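Side-chain contacts in methylated-DNA--protein-cysteine methyltransferase (Thermococcus kodakarensis, PDB 1MGT), which repairs O6-methylguanine and O4-methylthymine in DNA by moving the methyl group irreversibly onto one of its own cysteines, in a suicide reaction: residues 17-22 against 54-59; 26-29 against 35-38; 68-73 against 135-140; 84-89 against 95-100; 91-96 against 130-135. All coordinates share one frame; numbering follows the deposited sequence.

Overall arrangement
The five contacts run from the N-terminal sheet to the helices of the C-terminal DNA-binding part. Interactions 1 and 2, centres 12 Å apart, share the sheet: the backbones of strands 12-20 and 24-30 pair between them, I19 N lying 2.8 Å from G26 O. Interaction 3 joins the two halves of the chain, and its segment 135-140 packs on I27 and F29 of interaction 2. Interactions 4 and 5, about 5 Å apart between centres, both use helix 91-103, and Y135 OH reaches F86 N. M130 of interaction 5 comes closest to the inferred nucleophile C141, about 3 Å between side chains; Y97 of interaction 4 follows at about 6 Å.

Interaction 1: residues 17-22 against 54-59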
# COMPACT_ATOMS: atom_id res chain seq x y z
N GLY A 17 9.45 -2.40 -3.63
CA GLY A 17 9.79 -3.82 -3.44
C GLY A 17 8.48 -4.60 -3.46
O GLY A 17 7.50 -4.11 -2.89
N VAL A 18 8.42 -5.73 -4.13
CA VAL A 18 7.21 -6.53 -4.21
C VAL A 18 7.54 -7.99 -3.83
O VAL A 18 8.47 -8.56 -4.40
CB VAL A 18 6.59 -6.52 -5.62
CG1 VAL A 18 5.30 -7.35 -5.63
CG2 VAL A 18 6.26 -5.09 -6.09
N ILE A 19 6.85 -8.47 -2.82
CA ILE A 19 7.00 -9.87 -2.38
C ILE A 19 5.91 -10.60 -3.15
O ILE A 19 4.74 -10.16 -3.15
CB ILE A 19 6.78 -10.01 -0.89
CG1 ILE A 19 7.75 -9.11 -0.10
CG2 ILE A 19 6.90 -11.48 -0.51
CD1 ILE A 19 7.52 -9.18 1.42
N PHE A 20 6.24 -11.69 -3.84
CA PHE A 20 5.20 -12.37 -4.61
C PHE A 20 5.49 -13.86 -4.73
O PHE A 20 6.63 -14.29 -4.55
CB PHE A 20 5.11 -11.80 -6.03
CG PHE A 20 6.36 -11.97 -6.87
CD1 PHE A 20 6.41 -13.02 -7.80
CD2 PHE A 20 7.43 -11.13 -6.75
CE1 PHE A 20 7.55 -13.20 -8.58
CE2 PHE A 20 8.57 -11.31 -7.51
CZ PHE A 20 8.63 -12.34 -8.44
N SER A 21 4.45 -14.59 -5.01
CA SER A 21 4.53 -16.05 -5.19
C SER A 21 3.31 -16.41 -6.04
O SER A 21 2.28 -16.77 -5.44
CB SER A 21 4.41 -16.72 -3.83
OG SER A 21 4.49 -18.13 -3.97
N GLY A 22 3.34 -16.18 -7.33
CA GLY A 22 2.07 -16.53 -8.07
C GLY A 22 1.23 -15.26 -8.23
O GLY A 22 0.78 -14.95 -9.34
N ILE A 54 6.80 -17.00 3.01
CA ILE A 54 7.52 -16.02 2.28
C ILE A 54 8.99 -16.40 1.99
O ILE A 54 9.66 -16.86 2.91
CB ILE A 54 7.64 -14.71 3.15
CG1 ILE A 54 6.27 -14.19 3.57
CG2 ILE A 54 8.38 -13.63 2.38
CD1 ILE A 54 5.40 -13.78 2.40
N SER A 55 9.45 -16.10 0.80
CA SER A 55 10.79 -16.29 0.34
C SER A 55 11.29 -14.94 -0.21
O SER A 55 10.63 -14.41 -1.09
CB SER A 55 10.90 -17.33 -0.80
OG SER A 55 12.28 -17.67 -0.82
N LEU A 56 12.41 -14.45 0.27
CA LEU A 56 12.94 -13.17 -0.16
C LEU A 56 14.11 -13.26 -1.13
O LEU A 56 14.92 -12.33 -1.20
CB LEU A 56 13.22 -12.25 1.02
CG LEU A 56 12.02 -11.94 1.92
CD1 LEU A 56 12.48 -11.08 3.08
CD2 LEU A 56 10.93 -11.21 1.12
N ASP A 57 14.16 -14.36 -1.86
CA ASP A 57 15.19 -14.51 -2.89
C ASP A 57 14.83 -13.48 -3.99
O ASP A 57 13.66 -13.43 -4.45
CB ASP A 57 15.18 -15.89 -3.51
CG ASP A 57 13.81 -16.43 -3.85
OD1 ASP A 57 12.92 -16.49 -2.96
OD2 ASP A 57 13.62 -16.82 -5.00
N VAL A 58 15.80 -12.73 -4.44
CA VAL A 58 15.56 -11.71 -5.46
C VAL A 58 15.43 -12.29 -6.84
O VAL A 58 16.30 -13.00 -7.36
CB VAL A 58 16.66 -10.63 -5.42
CG1 VAL A 58 16.41 -9.53 -6.45
CG2 VAL A 58 16.78 -10.07 -4.02
N GLN A 59 14.31 -11.99 -7.50
CA GLN A 59 13.98 -12.45 -8.82
C GLN A 59 13.40 -11.31 -9.67
O GLN A 59 12.71 -10.42 -9.16
CB GLN A 59 12.94 -13.58 -8.77
CG GLN A 59 13.26 -14.78 -7.88
CD GLN A 59 14.47 -15.58 -8.35
OE1 GLN A 59 14.87 -15.48 -9.51
NE2 GLN A 59 15.08 -16.37 -7.47
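I19, on the middle strand of the three-stranded antiparallel N-terminal sheet, packs against I54 and L56 of the irregular segment that runs between helices 33-49 and 63-71. The two branches of I19 divide the work. The two isoleucine side chains cross at about a right angle, I19 CG2, anti to the backbone N (chi1 -58° for CG1), lying 3.9 Å from I54 CG2, with I54 CD1 almost as near. The longer branch is turned to L56, whose CD2 sits 4.0 Å from I19 CD1 and equally close to I19 CG1. With an alanine here, I54 CG2 and L56 CD2 would probably lose the methyl groups they rest on, opening a gap between strand and loop. F20 starts off on the other side of the strand, yet its ring swings back so that CZ reaches Q59 CB obliquely at 4.5 Å; its ring also meets that of Y63, on the helix that follows. The loop is tied within itself through D57: Q59 NE2, with D57 OD2 close to its amide plane, gives a bond of 2.9 Å to the anti lone pair of D57 OD2.

Interaction 2: residues 26-29 against 35-38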
# COMPACT_ATOMS: atom_id res chain seq x y z
N GLY A 26 2.95 -8.83 -0.97
CA GLY A 26 3.24 -7.62 -0.17
C GLY A 26 3.98 -6.61 -1.01
O GLY A 26 4.69 -6.94 -1.97
N ILE A 27 3.81 -5.33 -0.65
CA ILE A 27 4.48 -4.25 -1.36
C ILE A 27 5.04 -3.27 -0.34
O ILE A 27 4.41 -3.07 0.71
CB ILE A 27 3.45 -3.41 -2.19
CG1 ILE A 27 2.80 -4.28 -3.25
CG2 ILE A 27 4.12 -2.18 -2.80
CD1 ILE A 27 1.53 -3.70 -3.87
N ALA A 28 6.22 -2.71 -0.62
CA ALA A 28 6.79 -1.70 0.26
C ALA A 28 7.45 -0.65 -0.65
O ALA A 28 7.78 -0.91 -1.78
CB ALA A 28 7.82 -2.21 1.25
N PHE A 29 7.64 0.56 -0.10
CA PHE A 29 8.30 1.59 -0.91
C PHE A 29 9.04 2.53 0.05
O PHE A 29 8.72 2.59 1.23
CB PHE A 29 7.41 2.34 -1.84
CG PHE A 29 6.54 3.40 -1.21
CD1 PHE A 29 6.87 4.74 -1.34
CD2 PHE A 29 5.41 3.04 -0.50
CE1 PHE A 29 6.07 5.73 -0.78
CE2 PHE A 29 4.61 4.03 0.06
CZ PHE A 29 4.95 5.35 -0.08
N THR A 35 16.10 1.77 3.60
CA THR A 35 14.80 1.90 4.26
C THR A 35 13.82 0.91 3.63
O THR A 35 13.03 0.30 4.35
CB THR A 35 14.28 3.36 4.15
OG1 THR A 35 15.26 4.17 4.85
CG2 THR A 35 12.94 3.50 4.85
N LEU A 36 13.89 0.75 2.33
CA LEU A 36 13.03 -0.19 1.64
C LEU A 36 13.24 -1.59 2.22
O LEU A 36 12.28 -2.26 2.53
CB LEU A 36 13.32 -0.27 0.13
CG LEU A 36 12.47 -1.36 -0.57
CD1 LEU A 36 11.02 -0.86 -0.69
CD2 LEU A 36 12.99 -1.74 -1.93
N MET A 37 14.52 -1.99 2.37
CA MET A 37 14.76 -3.34 2.91
C MET A 37 14.26 -3.54 4.31
O MET A 37 13.75 -4.63 4.68
CB MET A 37 16.23 -3.70 2.71
CG MET A 37 16.57 -3.89 1.22
SD MET A 37 15.54 -5.04 0.32
CE MET A 37 15.66 -6.49 1.37
N LYS A 38 14.32 -2.53 5.17
CA LYS A 38 13.80 -2.65 6.53
C LYS A 38 12.28 -2.82 6.48
O LYS A 38 11.72 -3.61 7.24
CB LYS A 38 14.17 -1.37 7.32
CG LYS A 38 13.65 -1.43 8.75
CD LYS A 38 13.84 -0.11 9.46
CE LYS A 38 12.59 0.31 10.22
NZ LYS A 38 12.22 -0.66 11.28
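Helix 33-49 follows strand 24-30 after a short turn and folds back over the three-stranded antiparallel sheet of the N-terminal part, and this contact is where its first turns meet the strand they have just left. It illustrates how one leucine methyl can bridge strand backbone and side chain, alongside neighbouring helix contacts. L36 carries the helix side almost alone. Its CG stands anti to the backbone N (chi1 175°), and with the second torsion near 74° this brings CD1 onto the strand, although CB does not itself point there. There CD1 touches three kinds of surface: the carbonyl of A28, the methyl of A28 at 4.0 Å from CB, and the backbone of F29, whose CA is 3.7 Å away. No hydrogen bond crosses between the two segments, and the joint is one of dispersion contacts in a buried setting. The small A28 side chain, directed at the helix, lets the helix come close, and it also touches R39 and I40 one turn further on. F29 turns its ring to the other face of the sheet, toward I137, Y153 and helix 157-166, and its side chain lies about 8 Å from that of the inferred nucleophile C141. Its carbonyl O accepts a hydrogen bond from R39 NH1. The nearest approach of the contact is that of L36 CD1 to A28 O, at 3.4 Å.

Interaction 3: residues 68-73 against 135-140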
# COMPACT_ATOMS: atom_id res chain seq x y z
N PHE A 68 4.52 1.05 -9.97
CA PHE A 68 4.89 2.40 -10.32
C PHE A 68 3.84 3.05 -11.24
O PHE A 68 3.57 4.24 -11.09
CB PHE A 68 6.26 2.42 -11.02
CG PHE A 68 6.74 3.80 -11.36
CD1 PHE A 68 7.11 4.69 -10.38
CD2 PHE A 68 6.82 4.17 -12.70
CE1 PHE A 68 7.55 5.96 -10.70
CE2 PHE A 68 7.27 5.44 -13.04
CZ PHE A 68 7.62 6.32 -12.04
N LYS A 69 3.29 2.28 -12.16
CA LYS A 69 2.25 2.80 -13.06
C LYS A 69 1.01 3.21 -12.26
O LYS A 69 0.36 4.19 -12.64
CB LYS A 69 1.87 1.76 -14.11
CG LYS A 69 2.92 1.69 -15.24
CD LYS A 69 2.53 0.57 -16.18
CE LYS A 69 3.54 0.36 -17.30
NZ LYS A 69 3.00 -0.67 -18.26
N VAL A 70 0.69 2.46 -11.19
CA VAL A 70 -0.47 2.90 -10.39
C VAL A 70 -0.11 4.18 -9.66
O VAL A 70 -0.87 5.16 -9.57
CB VAL A 70 -0.84 1.78 -9.37
CG1 VAL A 70 -1.91 2.29 -8.40
CG2 VAL A 70 -1.32 0.57 -10.13
N LEU A 71 1.10 4.25 -9.08
CA LEU A 71 1.57 5.41 -8.36
C LEU A 71 1.48 6.69 -9.20
O LEU A 71 1.04 7.72 -8.67
CB LEU A 71 3.06 5.23 -7.95
CG LEU A 71 3.63 6.21 -6.93
CD1 LEU A 71 4.82 5.58 -6.18
CD2 LEU A 71 4.10 7.49 -7.59
N ILE A 72 1.90 6.63 -10.46
CA ILE A 72 1.89 7.84 -11.29
C ILE A 72 0.58 8.05 -12.02
O ILE A 72 0.46 9.01 -12.80
CB ILE A 72 3.09 7.90 -12.26
CG1 ILE A 72 3.02 6.77 -13.27
CG2 ILE A 72 4.40 7.86 -11.49
CD1 ILE A 72 4.13 6.81 -14.33
N GLY A 73 -0.42 7.21 -11.81
CA GLY A 73 -1.72 7.32 -12.40
C GLY A 73 -1.92 6.78 -13.78
O GLY A 73 -2.90 7.16 -14.42
N TYR A 135 -0.40 -3.84 1.17
CA TYR A 135 -0.37 -3.35 -0.16
C TYR A 135 -0.44 -1.81 -0.31
O TYR A 135 -1.38 -1.32 -0.99
CB TYR A 135 -1.57 -3.92 -0.96
CG TYR A 135 -1.79 -5.42 -0.80
CD1 TYR A 135 -3.03 -5.88 -0.39
CD2 TYR A 135 -0.79 -6.34 -1.08
CE1 TYR A 135 -3.27 -7.24 -0.26
CE2 TYR A 135 -1.02 -7.71 -0.94
CZ TYR A 135 -2.26 -8.14 -0.52
OH TYR A 135 -2.52 -9.50 -0.38
N PRO A 136 0.49 -1.10 0.22
CA PRO A 136 0.54 0.37 0.08
C PRO A 136 0.63 0.70 -1.40
O PRO A 136 1.01 -0.10 -2.28
CB PRO A 136 1.76 0.81 0.84
CG PRO A 136 2.64 -0.40 0.89
CD PRO A 136 1.68 -1.56 1.01
N ILE A 137 0.24 1.93 -1.74
CA ILE A 137 0.18 2.46 -3.08
C ILE A 137 -1.05 1.93 -3.82
O ILE A 137 -1.97 2.70 -4.14
CB ILE A 137 1.42 2.30 -3.96
CG1 ILE A 137 2.66 2.87 -3.26
CG2 ILE A 137 1.22 2.98 -5.33
CD1 ILE A 137 3.95 2.42 -3.94
N VAL A 138 -1.11 0.64 -4.09
CA VAL A 138 -2.22 0.04 -4.82
C VAL A 138 -3.50 0.11 -3.99
O VAL A 138 -4.52 0.49 -4.60
CB VAL A 138 -1.87 -1.35 -5.32
CG1 VAL A 138 -0.58 -1.25 -6.18
CG2 VAL A 138 -1.59 -2.29 -4.17
N VAL A 139 -3.47 -0.24 -2.73
CA VAL A 139 -4.69 -0.10 -1.85
C VAL A 139 -4.37 1.27 -1.29
O VAL A 139 -3.35 1.47 -0.59
CB VAL A 139 -4.76 -1.20 -0.80
CG1 VAL A 139 -5.73 -0.83 0.33
CG2 VAL A 139 -5.21 -2.51 -1.46
N PRO A 140 -5.10 2.30 -1.70
CA PRO A 140 -4.74 3.65 -1.33
C PRO A 140 -4.99 4.17 0.02
O PRO A 140 -5.71 5.20 0.19
CB PRO A 140 -5.41 4.45 -2.48
CG PRO A 140 -6.72 3.73 -2.62
CD PRO A 140 -6.31 2.25 -2.56
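I137 holds CG1 beside its backbone N (chi1 -54°), which puts CG2 anti to that nitrogen and aims it at helix 63-71, while L71 on the helix has its CG anti to the backbone N (chi1 -167°) and runs past it. The two side chains slant across each other and touch at two levels. Near the backbone, I137 CG2 lies 3.9 Å from L71 CB and as close to L71 CA; further out, I137 CD1 meets L71 CD1 at 4.0 Å. V70, one residue earlier, faces the next residue of the loop, and its CG1 approaches V138 CA to 4.2 Å and V138 CG1 a little less closely. I137 has a positive phi (77°), unusual for a branched residue, in a classic gamma turn with a weak V138 N to P136 O bond, which presents its side chain to the helix. Just beyond the contact the helix closes in a Schellman motif, G73 N bonding to V70 O at 3.1 Å. Around the loop, I137 and V138 also pack on F29 and I27 of strand 24-30. The loop leads to the inferred nucleophile C141. No hydrogen bond joins the two segments and their side-chain contacts are apolar, so the seam between N-terminal and DNA-binding parts relies here on shape and exclusion of water, with N77 ND2 to V138 O as a polar tie nearby.

Interaction 4: residues 84-89 against 95-100; sequences LSFEGV and KVYEWL
F86 and V89, the two ends of a type II beta turn in the linker before helix 91-103, pack against Y97 on the second turn of that helix, a chain folding back on the helix it leads into. The contact is mainly apolar. V89 CG1 comes up obliquely to the Y97 ring, 3.7 Å from CE2 and slightly farther from CD2. The same methyl lies in the plane of the F86 ring at its edge, and so touches both rings. These rings meet edge to edge, F86 CE2 and Y97 CD2 being 4.4 Å apart. Y97 is sent toward the linker by its CG lying beside the backbone N (chi1 -58°). Beside these, E98 CG approaches the F86 ring obliquely, 4.5 Å from F86 CZ, and K94 adds a cation-pi contact to it. No hydrogen bond crosses between the segments; the polar groups have other partners. Y97 OH bonds to the backbone O of A129, tying the ring's far end to helix 123-131. The Y97 side chain lies about 6 Å from that of C141, the inferred nucleophile. In the linker, S85 closes an ST turn: E87 N donates to S85 OG over 3.0 Å at an angle of 163°.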
# COMPACT_ATOMS: atom_id res chain seq x y z
N LEU A 84 -3.53 -9.16 -6.52
CA LEU A 84 -3.32 -9.38 -5.10
C LEU A 84 -3.73 -10.73 -4.59
O LEU A 84 -4.84 -11.19 -4.87
CB LEU A 84 -4.08 -8.29 -4.29
CG LEU A 84 -3.73 -6.85 -4.71
CD1 LEU A 84 -4.55 -5.85 -3.90
CD2 LEU A 84 -2.24 -6.57 -4.53
N SER A 85 -2.88 -11.38 -3.78
CA SER A 85 -3.27 -12.69 -3.28
C SER A 85 -4.19 -12.65 -2.08
O SER A 85 -4.90 -13.64 -1.82
CB SER A 85 -2.01 -13.50 -2.87
OG SER A 85 -1.55 -12.92 -1.65
N PHE A 86 -4.19 -11.59 -1.28
CA PHE A 86 -4.95 -11.48 -0.06
C PHE A 86 -4.52 -12.51 0.97
O PHE A 86 -5.27 -12.82 1.89
CB PHE A 86 -6.48 -11.47 -0.22
CG PHE A 86 -6.88 -10.12 -0.80
CD1 PHE A 86 -7.15 -9.99 -2.13
CD2 PHE A 86 -6.94 -9.02 0.05
CE1 PHE A 86 -7.50 -8.76 -2.68
CE2 PHE A 86 -7.28 -7.79 -0.50
CZ PHE A 86 -7.56 -7.67 -1.84
N GLU A 87 -3.30 -13.06 0.83
CA GLU A 87 -2.82 -14.02 1.82
C GLU A 87 -2.46 -13.22 3.08
O GLU A 87 -1.87 -12.15 2.95
CB GLU A 87 -1.54 -14.73 1.32
CG GLU A 87 -1.81 -15.74 0.21
CD GLU A 87 -0.55 -16.37 -0.36
OE1 GLU A 87 0.52 -16.33 0.24
OE2 GLU A 87 -0.60 -16.93 -1.48
N GLY A 88 -2.86 -13.70 4.25
CA GLY A 88 -2.61 -13.06 5.52
C GLY A 88 -3.50 -11.81 5.74
O GLY A 88 -3.12 -10.97 6.54
N VAL A 89 -4.59 -11.72 5.02
CA VAL A 89 -5.50 -10.54 5.17
C VAL A 89 -6.83 -11.09 5.72
O VAL A 89 -7.30 -12.09 5.14
CB VAL A 89 -5.69 -9.81 3.84
CG1 VAL A 89 -6.68 -8.63 3.95
CG2 VAL A 89 -4.35 -9.23 3.36
N LYS A 95 -12.37 -6.45 3.14
CA LYS A 95 -13.58 -5.63 2.86
C LYS A 95 -13.22 -4.16 2.86
O LYS A 95 -13.59 -3.40 1.96
CB LYS A 95 -14.66 -5.93 3.88
CG LYS A 95 -15.93 -5.08 3.84
CD LYS A 95 -16.66 -5.26 5.18
CE LYS A 95 -18.02 -4.58 5.21
NZ LYS A 95 -18.44 -4.31 6.63
N VAL A 96 -12.45 -3.75 3.86
CA VAL A 96 -12.02 -2.35 3.92
C VAL A 96 -11.14 -2.01 2.73
O VAL A 96 -11.34 -0.99 2.05
CB VAL A 96 -11.31 -2.06 5.25
CG1 VAL A 96 -10.61 -0.70 5.24
CG2 VAL A 96 -12.25 -2.20 6.43
N TYR A 97 -10.13 -2.85 2.43
CA TYR A 97 -9.23 -2.57 1.32
C TYR A 97 -9.93 -2.47 -0.02
O TYR A 97 -9.67 -1.62 -0.87
CB TYR A 97 -8.09 -3.63 1.21
CG TYR A 97 -7.26 -3.73 2.47
CD1 TYR A 97 -7.16 -2.71 3.39
CD2 TYR A 97 -6.53 -4.91 2.75
CE1 TYR A 97 -6.42 -2.80 4.54
CE2 TYR A 97 -5.79 -5.01 3.91
CZ TYR A 97 -5.72 -3.97 4.80
OH TYR A 97 -4.99 -4.08 5.97
N GLU A 98 -10.86 -3.39 -0.28
CA GLU A 98 -11.59 -3.35 -1.54
C GLU A 98 -12.48 -2.11 -1.64
O GLU A 98 -12.50 -1.48 -2.70
CB GLU A 98 -12.46 -4.61 -1.68
CG GLU A 98 -11.64 -5.86 -2.01
CD GLU A 98 -12.49 -7.10 -2.14
OE1 GLU A 98 -12.04 -8.02 -2.84
OE2 GLU A 98 -13.59 -7.17 -1.54
N TRP A 99 -13.19 -1.79 -0.56
CA TRP A 99 -14.08 -0.59 -0.66
C TRP A 99 -13.28 0.65 -0.94
O TRP A 99 -13.61 1.49 -1.79
CB TRP A 99 -14.89 -0.45 0.64
CG TRP A 99 -16.02 0.55 0.48
CD1 TRP A 99 -17.30 0.26 0.11
CD2 TRP A 99 -15.94 1.97 0.66
NE1 TRP A 99 -18.05 1.43 0.06
CE2 TRP A 99 -17.24 2.48 0.39
CE3 TRP A 99 -14.95 2.86 1.04
CZ2 TRP A 99 -17.54 3.85 0.48
CZ3 TRP A 99 -15.23 4.21 1.12
CH2 TRP A 99 -16.53 4.68 0.85
N LEU A 100 -12.18 0.81 -0.21
CA LEU A 100 -11.29 1.94 -0.37
C LEU A 100 -10.75 2.03 -1.79
O LEU A 100 -10.71 3.10 -2.43
CB LEU A 100 -10.12 1.77 0.63
CG LEU A 100 -9.05 2.84 0.63
CD1 LEU A 100 -9.69 4.19 1.04
CD2 LEU A 100 -7.91 2.47 1.58

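Interaction 5: residues 91-96 against 130-135. With SO4 (sulfate ion), chain D.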
# COMPACT_ATOMS: atom_id res chain seq x y z
N PRO A 91 -10.93 -11.28 6.59
CA PRO A 91 -12.11 -10.94 5.81
C PRO A 91 -12.48 -9.46 6.03
O PRO A 91 -12.84 -8.80 5.05
CB PRO A 91 -13.19 -11.88 6.35
CG PRO A 91 -12.41 -13.06 6.89
CD PRO A 91 -11.17 -12.43 7.51
N PHE A 92 -12.40 -8.96 7.25
CA PHE A 92 -12.72 -7.56 7.54
C PHE A 92 -11.73 -6.64 6.81
O PHE A 92 -12.07 -5.70 6.12
CB PHE A 92 -12.66 -7.24 9.02
CG PHE A 92 -12.76 -5.76 9.31
CD1 PHE A 92 -13.96 -5.10 9.04
CD2 PHE A 92 -11.73 -5.06 9.88
CE1 PHE A 92 -14.08 -3.76 9.32
CE2 PHE A 92 -11.84 -3.71 10.14
CZ PHE A 92 -13.03 -3.06 9.85
N GLU A 93 -10.42 -6.93 6.99
CA GLU A 93 -9.42 -6.11 6.32
C GLU A 93 -9.64 -6.09 4.83
O GLU A 93 -9.55 -5.04 4.19
CB GLU A 93 -7.99 -6.62 6.66
CG GLU A 93 -7.64 -6.36 8.12
CD GLU A 93 -6.49 -7.24 8.62
OE1 GLU A 93 -6.00 -8.08 7.82
OE2 GLU A 93 -6.10 -7.08 9.79
N LYS A 94 -9.92 -7.23 4.20
CA LYS A 94 -10.14 -7.31 2.78
C LYS A 94 -11.32 -6.41 2.36
O LYS A 94 -11.21 -5.74 1.33
CB LYS A 94 -10.47 -8.74 2.33
CG LYS A 94 -10.75 -8.88 0.83
CD LYS A 94 -10.61 -10.37 0.45
CE LYS A 94 -10.85 -10.54 -1.05
NZ LYS A 94 -11.20 -11.97 -1.34
N LYS A 95 -12.37 -6.45 3.14
CA LYS A 95 -13.58 -5.63 2.86
C LYS A 95 -13.22 -4.16 2.86
O LYS A 95 -13.59 -3.40 1.96
CB LYS A 95 -14.66 -5.93 3.88
CG LYS A 95 -15.93 -5.08 3.84
CD LYS A 95 -16.66 -5.26 5.18
CE LYS A 95 -18.02 -4.58 5.21
NZ LYS A 95 -18.44 -4.31 6.63
N VAL A 96 -12.45 -3.75 3.86
CA VAL A 96 -12.02 -2.35 3.92
C VAL A 96 -11.14 -2.01 2.73
O VAL A 96 -11.34 -0.99 2.05
CB VAL A 96 -11.31 -2.06 5.25
CG1 VAL A 96 -10.61 -0.70 5.24
CG2 VAL A 96 -12.25 -2.20 6.43
N MET A 130 -5.60 -0.01 8.34
CA MET A 130 -4.68 0.78 7.53
C MET A 130 -3.23 0.52 7.96
O MET A 130 -2.35 0.42 7.10
CB MET A 130 -4.96 2.28 7.63
CG MET A 130 -6.31 2.71 7.10
SD MET A 130 -6.54 2.30 5.36
CE MET A 130 -7.51 0.82 5.46
N LYS A 131 -3.02 0.41 9.27
CA LYS A 131 -1.66 0.14 9.76
C LYS A 131 -1.11 -1.18 9.21
O LYS A 131 0.10 -1.32 8.93
CB LYS A 131 -1.71 0.01 11.29
CG LYS A 131 -0.31 -0.11 11.90
CD LYS A 131 -0.44 -0.47 13.37
CE LYS A 131 0.84 -0.06 14.13
NZ LYS A 131 0.91 -0.85 15.41
N ARG A 132 -1.98 -2.16 9.08
CA ARG A 132 -1.61 -3.48 8.62
C ARG A 132 -1.66 -3.69 7.14
O ARG A 132 -1.38 -4.82 6.71
CB ARG A 132 -2.50 -4.54 9.31
CG ARG A 132 -2.21 -4.59 10.82
CD ARG A 132 -3.37 -5.25 11.55
NE ARG A 132 -3.08 -5.51 12.96
CZ ARG A 132 -3.25 -4.63 13.94
NH1 ARG A 132 -3.73 -3.41 13.67
NH2 ARG A 132 -2.98 -4.96 15.20
N ASN A 133 -2.03 -2.70 6.33
CA ASN A 133 -2.14 -2.92 4.90
C ASN A 133 -0.83 -3.41 4.31
O ASN A 133 0.17 -2.69 4.33
CB ASN A 133 -2.54 -1.56 4.27
CG ASN A 133 -2.64 -1.63 2.76
OD1 ASN A 133 -2.84 -2.70 2.20
ND2 ASN A 133 -2.53 -0.45 2.13
N PRO A 134 -0.82 -4.60 3.73
CA PRO A 134 0.40 -5.13 3.12
C PRO A 134 0.56 -4.65 1.70
O PRO A 134 1.52 -4.95 0.99
CB PRO A 134 0.15 -6.65 3.18
CG PRO A 134 -1.32 -6.80 3.03
CD PRO A 134 -1.92 -5.58 3.68
N TYR A 135 -0.40 -3.84 1.17
CA TYR A 135 -0.37 -3.35 -0.16
C TYR A 135 -0.44 -1.81 -0.31
O TYR A 135 -1.38 -1.32 -0.99
CB TYR A 135 -1.57 -3.92 -0.96
CG TYR A 135 -1.79 -5.42 -0.80
CD1 TYR A 135 -3.03 -5.88 -0.39
CD2 TYR A 135 -0.79 -6.34 -1.08
CE1 TYR A 135 -3.27 -7.24 -0.26
CE2 TYR A 135 -1.02 -7.71 -0.94
CZ TYR A 135 -2.26 -8.14 -0.52
OH TYR A 135 -2.52 -9.50 -0.38
S SO4 D . -2.28 -9.19 13.99
O1 SO4 D . -1.99 -10.54 13.43
O2 SO4 D . -1.28 -8.20 13.47
O3 SO4 D . -2.19 -9.24 15.49
O4 SO4 D . -3.66 -8.74 13.61
O HOH W 1 -4.06 -6.95 6.29
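E93 and V96 of helix 91-103 meet R132 and M130 of the segment 130-135, each making one close pair. V96 CG1 and M130 CE are only 3.5 Å apart, tighter than usual for two methyl carbons. M130 reaches it by folding: its chain bends at chi2 and chi3 (100°), bringing CE back toward helix 91-103 although the side chain sets out from the opposite side. In the other pair E93, extended beyond CG, lays OE2 3.7 Å from R132 CD. The two charged groups do not join, as R132 NE remains 4.7 Å from E93 OE2, though their opposite charges probably attract across this distance. Each has other partners: E93 OE1 forms a salt bridge with R50 and takes a bond from T90 N, while R132 NH1 bonds to G128 O. A water donates to E93 OE1 over 2.7 Å and weakly to R132 O. On the outer side, R132 NE bonds at 3.3 Å to O2 of a sulfate, probably from the crystallisation liquor, which lies at the edge of the guanidinium and is also held by R50 NH2. The contact thus lies within the DNA-binding part, where helices 91-103 and 123-131 converge and M130 packs beside the inferred nucleophile C141, touching Y97 and L100 too, while P134 pairs its backbone with I27 of strand 24-30 and packs on L43 of helix 33-49.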